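Local coordinates for protein pyocin S5 (Pseudomonas aeruginosa PAO1, PDB 6THK) that kills competing bacteria as a bacteriocin, probably by forming channels in the cytoplasmic membrane that depolarise it and dissipate cellular energy, at residues P237-V248 with L299-A310. The protein carries 1 engineered substitution. Sequence-based numbering, arbitrary orientation.
Sequences PEQWLERATRLV and LNAETTRRRTEA
Where Leu241 meets Leu299, two helix segments, 237-248 and 299-310, run nearly antiparallel at 157°, their axes 9.9 Å apart at closest approach. The pair illustrates knobs-into-holes packing in both directions, in keeping with the coiled coil predicted here. Leu241 enters the hole formed by Leu299, Glu302, Thr303 and Arg306; Leu299 answers by settling among Leu241, Ala244, Thr245 and Val248. The leucines touch through one methyl each, Leu241 CD2 lying 3.8 Å from Leu299 CD2, while Leu241 CD1 rests on the aliphatic parts of Glu302 and Arg306. The second methyl of Leu299, CD1, reaches Ala244, Thr245 and the CG2 methyl of Val248.

Polar groups flank the leucine pair. Thr245 OG1 and Thr303 OG1 each turn back to the carbonyl one turn earlier, Leu241 O and Leu299 O respectively, both at 2.8 Å. Each hydroxyl comes from the carbonyl face opposite to its own backbone N-H, and a water links Thr245 OG1 to Asn300 OD1. At the other end, Arg306 bends at chi2 (-70°), laying one guanidinium face against Pro237 CB, which sits 3.5 Å above the plane and toward its rim. Arg307 instead runs extended across Glu238 at about a right angle, and Glu238 OE2 sits at the guanidinium edge in a long salt bridge, 3.8 Å from Arg307 NE, with the carboxylate plane turned 77° from the guanidinium.

Within the fold, the contact joins the beginning of helix 237-267 to the middle of the long helix 272-338. Val248, which helps line the hole for Leu299, also packs on Leu292 and Leu296 of that long helix and on Leu222 of helix 214-227, bringing a third helix against the pair.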
# COMPACT_ATOMS: atom_id res chain seq x y z
N PRO A 237 -4.00 -6.78 -15.86
CA PRO A 237 -3.90 -6.79 -14.40
C PRO A 237 -2.52 -7.19 -13.87
O PRO A 237 -2.14 -6.74 -12.81
CB PRO A 237 -4.97 -7.80 -14.00
CG PRO A 237 -5.98 -7.69 -15.08
CD PRO A 237 -5.19 -7.49 -16.34
N GLU A 238 -1.77 -7.99 -14.62
CA GLU A 238 -0.44 -8.42 -14.20
C GLU A 238 0.56 -7.27 -14.25
O GLU A 238 1.52 -7.24 -13.50
CB GLU A 238 0.05 -9.57 -15.06
CG GLU A 238 0.08 -10.92 -14.36
CD GLU A 238 0.85 -11.95 -15.16
OE1 GLU A 238 0.23 -12.92 -15.65
OE2 GLU A 238 2.08 -11.80 -15.29
N GLN A 239 0.32 -6.34 -15.17
CA GLN A 239 1.17 -5.16 -15.35
C GLN A 239 1.01 -4.16 -14.20
O GLN A 239 2.03 -3.69 -13.67
CB GLN A 239 0.87 -4.47 -16.68
CG GLN A 239 1.53 -5.12 -17.89
CD GLN A 239 1.02 -4.51 -19.17
OE1 GLN A 239 1.39 -3.40 -19.56
NE2 GLN A 239 0.12 -5.21 -19.83
N TRP A 240 -0.26 -3.81 -13.81
CA TRP A 240 -0.48 -2.86 -12.73
C TRP A 240 -0.21 -3.49 -11.37
O TRP A 240 0.16 -2.76 -10.45
CB TRP A 240 -1.84 -2.13 -12.81
CG TRP A 240 -3.07 -2.87 -12.37
CD1 TRP A 240 -3.36 -3.28 -11.10
CD2 TRP A 240 -4.25 -3.12 -13.15
NE1 TRP A 240 -4.61 -3.87 -11.07
CE2 TRP A 240 -5.18 -3.77 -12.32
CE3 TRP A 240 -4.59 -2.88 -14.50
CZ2 TRP A 240 -6.44 -4.18 -12.78
CZ3 TRP A 240 -5.83 -3.29 -14.95
CH2 TRP A 240 -6.74 -3.93 -14.10
N LEU A 241 -0.29 -4.81 -11.27
CA LEU A 241 0.02 -5.49 -10.02
C LEU A 241 1.53 -5.43 -9.81
O LEU A 241 1.99 -5.22 -8.70
CB LEU A 241 -0.45 -6.94 -10.06
CG LEU A 241 -1.90 -7.17 -9.63
CD1 LEU A 241 -2.37 -8.55 -10.02
CD2 LEU A 241 -2.07 -6.94 -8.14
N GLU A 242 2.29 -5.61 -10.88
CA GLU A 242 3.75 -5.53 -10.83
C GLU A 242 4.20 -4.13 -10.33
O GLU A 242 5.05 -4.04 -9.45
CB GLU A 242 4.37 -5.82 -12.21
CG GLU A 242 4.87 -7.24 -12.36
CD GLU A 242 5.76 -7.48 -13.57
OE1 GLU A 242 5.53 -8.47 -14.29
OE2 GLU A 242 6.70 -6.68 -13.79
N ARG A 243 3.60 -3.05 -10.88
CA ARG A 243 3.87 -1.67 -10.53
C ARG A 243 3.49 -1.40 -9.06
O ARG A 243 4.28 -0.78 -8.35
CB ARG A 243 3.15 -0.70 -11.49
CG ARG A 243 3.35 0.78 -11.17
CD ARG A 243 2.70 1.68 -12.21
NE ARG A 243 3.59 1.97 -13.33
CZ ARG A 243 3.42 2.98 -14.19
NH1 ARG A 243 2.38 3.80 -14.05
NH2 ARG A 243 4.28 3.17 -15.17
N ALA A 244 2.33 -1.90 -8.61
CA ALA A 244 1.87 -1.71 -7.23
C ALA A 244 2.77 -2.46 -6.26
O ALA A 244 3.05 -1.95 -5.18
CB ALA A 244 0.44 -2.15 -7.07
N THR A 245 3.25 -3.66 -6.66
CA THR A 245 4.17 -4.47 -5.87
C THR A 245 5.51 -3.74 -5.72
O THR A 245 6.10 -3.78 -4.63
CB THR A 245 4.26 -5.88 -6.46
OG1 THR A 245 2.96 -6.48 -6.43
CG2 THR A 245 5.22 -6.78 -5.70
N ARG A 246 5.95 -3.03 -6.78
CA ARG A 246 7.20 -2.28 -6.75
C ARG A 246 7.14 -1.10 -5.79
O ARG A 246 8.10 -0.87 -5.05
CB ARG A 246 7.62 -1.85 -8.16
CG ARG A 246 8.51 -2.88 -8.83
CD ARG A 246 8.90 -2.52 -10.25
NE ARG A 246 8.57 -3.60 -11.19
CZ ARG A 246 9.34 -4.66 -11.43
NH1 ARG A 246 10.51 -4.80 -10.82
NH2 ARG A 246 8.95 -5.59 -12.29
N LEU A 247 6.00 -0.38 -5.76
CA LEU A 247 5.81 0.75 -4.86
C LEU A 247 5.83 0.32 -3.40
O LEU A 247 6.55 0.92 -2.61
CB LEU A 247 4.49 1.48 -5.17
CG LEU A 247 4.45 2.36 -6.42
CD1 LEU A 247 3.10 2.99 -6.58
CD2 LEU A 247 5.50 3.46 -6.36
N VAL A 248 5.06 -0.72 -3.05
CA VAL A 248 4.97 -1.27 -1.70
C VAL A 248 6.34 -1.80 -1.23
O VAL A 248 6.77 -1.44 -0.14
CB VAL A 248 3.85 -2.34 -1.62
CG1 VAL A 248 3.77 -2.97 -0.24
CG2 VAL A 248 2.50 -1.73 -2.00
N LEU A 299 -1.24 -8.47 -2.53
CA LEU A 299 -0.72 -8.26 -3.88
C LEU A 299 -0.08 -9.53 -4.45
O LEU A 299 -0.24 -9.80 -5.64
CB LEU A 299 0.30 -7.11 -3.93
CG LEU A 299 -0.19 -5.66 -3.81
CD1 LEU A 299 0.95 -4.69 -4.09
CD2 LEU A 299 -1.34 -5.35 -4.75
N ASN A 300 0.65 -10.29 -3.61
CA ASN A 300 1.32 -11.54 -3.98
C ASN A 300 0.31 -12.62 -4.31
O ASN A 300 0.52 -13.38 -5.26
CB ASN A 300 2.21 -12.02 -2.84
CG ASN A 300 3.44 -11.19 -2.61
OD1 ASN A 300 3.87 -10.39 -3.46
ND2 ASN A 300 4.05 -11.41 -1.46
N ALA A 301 -0.78 -12.67 -3.54
CA ALA A 301 -1.87 -13.62 -3.70
C ALA A 301 -2.62 -13.33 -5.01
O ALA A 301 -2.83 -14.25 -5.81
CB ALA A 301 -2.80 -13.54 -2.50
N GLU A 302 -2.98 -12.07 -5.20
CA GLU A 302 -3.70 -11.62 -6.38
C GLU A 302 -2.86 -11.84 -7.63
O GLU A 302 -3.38 -12.21 -8.67
CB GLU A 302 -4.07 -10.15 -6.22
CG GLU A 302 -4.86 -9.55 -7.36
CD GLU A 302 -6.17 -10.27 -7.61
OE1 GLU A 302 -6.25 -11.00 -8.61
OE2 GLU A 302 -7.11 -10.09 -6.82
N THR A 303 -1.56 -11.61 -7.53
CA THR A 303 -0.68 -11.82 -8.66
C THR A 303 -0.68 -13.29 -9.05
O THR A 303 -0.73 -13.63 -10.22
CB THR A 303 0.76 -11.37 -8.37
OG1 THR A 303 0.80 -9.95 -8.21
CG2 THR A 303 1.67 -11.74 -9.50
N THR A 304 -0.64 -14.16 -8.05
CA THR A 304 -0.66 -15.60 -8.28
C THR A 304 -1.97 -16.01 -8.93
O THR A 304 -1.98 -16.86 -9.80
CB THR A 304 -0.50 -16.36 -6.96
OG1 THR A 304 0.82 -16.18 -6.46
CG2 THR A 304 -0.75 -17.83 -7.18
N ARG A 305 -3.07 -15.42 -8.49
CA ARG A 305 -4.36 -15.73 -9.07
C ARG A 305 -4.38 -15.35 -10.54
O ARG A 305 -4.87 -16.09 -11.37
CB ARG A 305 -5.49 -15.02 -8.31
CG ARG A 305 -6.62 -14.51 -9.19
CD ARG A 305 -7.74 -13.85 -8.39
NE ARG A 305 -8.51 -12.90 -9.19
CZ ARG A 305 -9.32 -11.97 -8.70
NH1 ARG A 305 -9.47 -11.85 -7.39
NH2 ARG A 305 -9.97 -11.16 -9.51
N ARG A 306 -3.84 -14.17 -10.84
CA ARG A 306 -3.80 -13.68 -12.21
C ARG A 306 -2.93 -14.53 -13.12
O ARG A 306 -3.29 -14.80 -14.25
CB ARG A 306 -3.31 -12.23 -12.23
CG ARG A 306 -4.28 -11.23 -11.64
CD ARG A 306 -5.50 -11.06 -12.52
NE ARG A 306 -6.50 -10.21 -11.90
CZ ARG A 306 -7.67 -9.90 -12.46
NH1 ARG A 306 -7.98 -10.38 -13.65
NH2 ARG A 306 -8.52 -9.11 -11.82
N ARG A 307 -1.77 -14.94 -12.62
CA ARG A 307 -0.85 -15.75 -13.39
C ARG A 307 -1.44 -17.11 -13.72
O ARG A 307 -1.27 -17.61 -14.83
CB ARG A 307 0.47 -15.91 -12.66
CG ARG A 307 1.46 -14.81 -12.98
CD ARG A 307 2.51 -14.63 -11.90
NE ARG A 307 3.29 -13.42 -12.12
CZ ARG A 307 4.39 -13.10 -11.44
NH1 ARG A 307 4.85 -13.89 -10.49
NH2 ARG A 307 5.02 -11.97 -11.72
N THR A 308 -2.11 -17.72 -12.75
CA THR A 308 -2.73 -19.01 -12.93
C THR A 308 -3.83 -18.93 -13.97
O THR A 308 -3.96 -19.80 -14.82
CB THR A 308 -3.34 -19.52 -11.63
OG1 THR A 308 -2.32 -19.59 -10.63
CG2 THR A 308 -3.92 -20.89 -11.82
N GLU A 309 -4.60 -17.85 -13.91
CA GLU A 309 -5.68 -17.59 -14.83
C GLU A 309 -5.16 -17.43 -16.25
O GLU A 309 -5.79 -17.87 -17.19
CB GLU A 309 -6.47 -16.35 -14.40
CG GLU A 309 -7.61 -15.98 -15.34
CD GLU A 309 -8.24 -14.65 -14.98
OE1 GLU A 309 -9.49 -14.58 -14.94
OE2 GLU A 309 -7.50 -13.68 -14.75
N ALA A 310 -4.02 -16.78 -16.40
CA ALA A 310 -3.44 -16.59 -17.72
C ALA A 310 -2.92 -17.90 -18.28
O ALA A 310 -2.92 -18.10 -19.48
CB ALA A 310 -2.33 -15.56 -17.66
O HOH W 1 3.26 -10.82 -13.39
O HOH W 2 2.72 -9.36 -6.02